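Nodulation fucosyltransferase NodZ (Bradyrhizobium sp., PDB 2HHC) is a nodulation protein of the glycosyltransferase type, from a family of the GT-B clan. Local coordinates at residues R106-D109 with E110-L114. Numbering follows the deposited sequence.
Sequences RERD and ELTEL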
ATOM      1  N   ARG A 106       7.763  18.185   6.856  1.00 31.10           N
ATOM      2  CA  ARG A 106       7.649  19.494   6.216  1.00 31.71           C
ATOM      3  C   ARG A 106       7.342  19.318   4.730  1.00 30.35           C
ATOM      4  O   ARG A 106       6.481  20.016   4.171  1.00 31.09           O
ATOM      5  CB  ARG A 106       8.962  20.230   6.450  1.00 32.29           C
ATOM      6  CG  ARG A 106       9.172  21.560   5.800  1.00 35.53           C
ATOM      7  CD  ARG A 106      10.494  22.151   6.329  1.00 38.33           C
ATOM      8  NE  ARG A 106      10.548  22.024   7.792  1.00 39.53           N
ATOM      9  CZ  ARG A 106      11.540  21.510   8.553  1.00 43.26           C
ATOM     10  NH1 ARG A 106      12.679  21.046   8.061  1.00 44.42           N
ATOM     11  NH2 ARG A 106      11.406  21.525   9.885  1.00 41.94           N
ATOM     12  N   GLU A 107       8.014  18.381   4.070  1.00 30.44           N
ATOM     13  CA  GLU A 107       7.756  18.193   2.664  1.00 29.62           C
ATOM     14  C   GLU A 107       6.390  17.610   2.389  1.00 29.41           C
ATOM     15  O   GLU A 107       5.729  18.019   1.454  1.00 30.28           O
ATOM     16  CB  GLU A 107       8.864  17.341   2.013  1.00 30.66           C
ATOM     17  CG  GLU A 107      10.190  18.095   1.979  1.00 30.52           C
ATOM     18  CD  GLU A 107      11.347  17.324   1.373  1.00 30.03           C
ATOM     19  OE1 GLU A 107      11.122  16.438   0.550  1.00 30.78           O
ATOM     20  OE2 GLU A 107      12.505  17.663   1.695  1.00 30.64           O
ATOM     21  N   ARG A 108       5.913  16.684   3.213  1.00 30.17           N
ATOM     22  CA  ARG A 108       4.526  16.238   3.095  1.00 30.10           C
ATOM     23  C   ARG A 108       3.596  17.438   3.070  1.00 29.88           C
ATOM     24  O   ARG A 108       2.661  17.508   2.274  1.00 31.21           O
ATOM     25  CB  ARG A 108       4.203  15.309   4.261  1.00 31.18           C
ATOM     26  CG  ARG A 108       2.746  14.814   4.340  1.00 31.20           C
ATOM     27  CD  ARG A 108       2.463  14.206   5.674  1.00 32.62           C
ATOM     28  NE  ARG A 108       2.563  15.299   6.646  1.00 35.16           N
ATOM     29  CZ  ARG A 108       3.003  15.267   7.922  1.00 36.53           C
ATOM     30  NH1 ARG A 108       3.361  14.137   8.536  1.00 37.94           N
ATOM     31  NH2 ARG A 108       3.060  16.384   8.608  1.00 37.17           N
ATOM     32  N   ASP A 109       3.819  18.355   3.997  1.00 29.04           N
ATOM     33  CA  ASP A 109       2.938  19.508   4.122  1.00 30.20           C
ATOM     34  C   ASP A 109       3.079  20.462   2.943  1.00 29.98           C
ATOM     35  O   ASP A 109       2.084  21.004   2.463  1.00 30.86           O
ATOM     36  CB  ASP A 109       3.223  20.243   5.392  1.00 30.22           C
ATOM     37  CG  ASP A 109       2.861  19.441   6.630  1.00 32.61           C
ATOM     38  OD1 ASP A 109       2.155  18.419   6.505  1.00 36.37           O
ATOM     39  OD2 ASP A 109       3.282  19.870   7.723  1.00 37.81           O
ATOM     40  N   GLU A 110       4.309  20.658   2.483  1.00 30.19           N
ATOM     41  CA  GLU A 110       4.579  21.514   1.333  1.00 29.73           C
ATOM     42  C   GLU A 110       3.929  20.938   0.084  1.00 29.94           C
ATOM     43  O   GLU A 110       3.335  21.671  -0.711  1.00 30.47           O
ATOM     44  CB  GLU A 110       6.094  21.663   1.151  1.00 29.20           C
ATOM     45  CG  GLU A 110       6.686  22.518   2.224  1.00 28.76           C
ATOM     46  CD  GLU A 110       8.172  22.485   2.365  1.00 29.27           C
ATOM     47  OE1 GLU A 110       8.848  21.939   1.527  1.00 33.91           O
ATOM     48  OE2 GLU A 110       8.678  23.106   3.333  1.00 36.34           O
ATOM     49  N   LEU A 111       4.012  19.635  -0.087  1.00 31.08           N
ATOM     50  CA  LEU A 111       3.398  18.985  -1.253  1.00 30.52           C
ATOM     51  C   LEU A 111       1.865  19.059  -1.185  1.00 31.51           C
ATOM     52  O   LEU A 111       1.199  19.272  -2.184  1.00 32.33           O
ATOM     53  CB  LEU A 111       3.850  17.535  -1.328  1.00 30.39           C
ATOM     54  CG  LEU A 111       5.314  17.318  -1.757  1.00 29.67           C
ATOM     55  CD1 LEU A 111       5.722  15.911  -1.404  1.00 30.99           C
ATOM     56  CD2 LEU A 111       5.484  17.583  -3.274  1.00 33.34           C
ATOM     57  N   THR A 112       1.330  18.910   0.024  1.00 31.29           N
ATOM     58  CA  THR A 112      -0.111  18.955   0.241  1.00 31.90           C
ATOM     59  C   THR A 112      -0.644  20.318  -0.190  1.00 32.53           C
ATOM     60  O   THR A 112      -1.613  20.397  -0.960  1.00 32.00           O
ATOM     61  CB  THR A 112      -0.430  18.653   1.714  1.00 32.08           C
ATOM     62  OG1 THR A 112      -0.011  17.320   1.997  1.00 32.59           O
ATOM     63  CG2 THR A 112      -1.917  18.720   1.973  1.00 31.59           C
ATOM     64  N   GLU A 113       0.030  21.371   0.247  1.00 32.21           N
ATOM     65  CA  GLU A 113      -0.330  22.751  -0.138  1.00 32.89           C
ATOM     66  C   GLU A 113      -0.198  22.894  -1.658  1.00 32.97           C
ATOM     67  O   GLU A 113      -1.071  23.443  -2.324  1.00 33.92           O
ATOM     68  CB  GLU A 113       0.542  23.737   0.623  1.00 32.99           C
ATOM     69  CG  GLU A 113       0.377  25.199   0.216  1.00 34.46           C
ATOM     70  CD  GLU A 113       1.276  26.146   1.009  1.00 35.68           C
ATOM     71  OE1 GLU A 113       2.483  25.820   1.206  1.00 41.86           O
ATOM     72  OE2 GLU A 113       0.810  27.250   1.383  1.00 41.50           O
ATOM     73  N   LEU A 114       0.867  22.383  -2.246  1.00 31.90           N
ATOM     74  CA  LEU A 114       1.037  22.510  -3.684  1.00 32.58           C
ATOM     75  C   LEU A 114      -0.095  21.833  -4.430  1.00 32.38           C
ATOM     76  O   LEU A 114      -0.626  22.381  -5.396  1.00 33.07           O
ATOM     77  CB  LEU A 114       2.379  21.934  -4.133  1.00 32.15           C
ATOM     78  CG  LEU A 114       2.573  22.019  -5.635  1.00 33.39           C
ATOM     79  CD1 LEU A 114       2.624  23.494  -6.074  1.00 33.78           C
ATOM     80  CD2 LEU A 114       3.835  21.246  -6.006  1.00 33.09           C
TER
HETATM   81  O   HOH W   1      -0.035  17.915   5.096  1.00 38.11           O
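Thr-112 turns its hydroxyl back on the carbonyl of Arg-108, one turn earlier in helix 101-116. This helix is the crossover of a beta-alpha-beta unit, between strands 84-85 and 125-128 of a mixed sheet. The OG1 of Thr-112 donates to Arg-108 O at 2.7 Å, and the N of Thr-112 donates to the same oxygen at 3.0 Å. The two donors arrive from opposite faces of the carbonyl plane. The Thr-112 chi1 of -64° sets OG1 beside its own backbone N, within range of that carbonyl. Arg-135 NE also bonds to this hydroxyl.

The carbonyls of Arg-106, Glu-107 and Asp-109 accept from the N atoms of Glu-110, Leu-111 and Glu-113, the regular alpha-helical pattern. Glu-110 and Arg-106 lie side by side and point the same way. Their charged ends do not pair: Glu-110 OE2 rests on the aliphatic CG of Arg-106 at 3.0 Å, while Arg-106 NE is 5.0 Å from that OE2. Instead, Arg-106 NH1 bonds to Gln-103 and NH2 forms a salt bridge with Glu-102. A phosphate ion, probably from the crystallisation liquor, lies close by. Glu-107 runs extended beyond CG and crosses Glu-110 obliquely; OE1 meets Arg-99 and Trp-89, OE2 Gln-103. Leu-111 CG sits beyond the Glu-107 O, 3.3 Å away, and the side chain also packs on Phe-85.

Arg-108 bends at chi3 towards Asp-109. Its NE and NH2 each donate to Asp-109 OD1 at 3.1 Å, a side-on salt bridge in the guanidinium plane. Both approach from one face of the carboxylate, NE 41° out of its plane and NH2 33°, on the syn side. A water bridges the ion pair and the threonine hydroxyl, donating to Asp-109 OD1 at 2.7 Å and to Thr-112 OG1 at 3.2 Å.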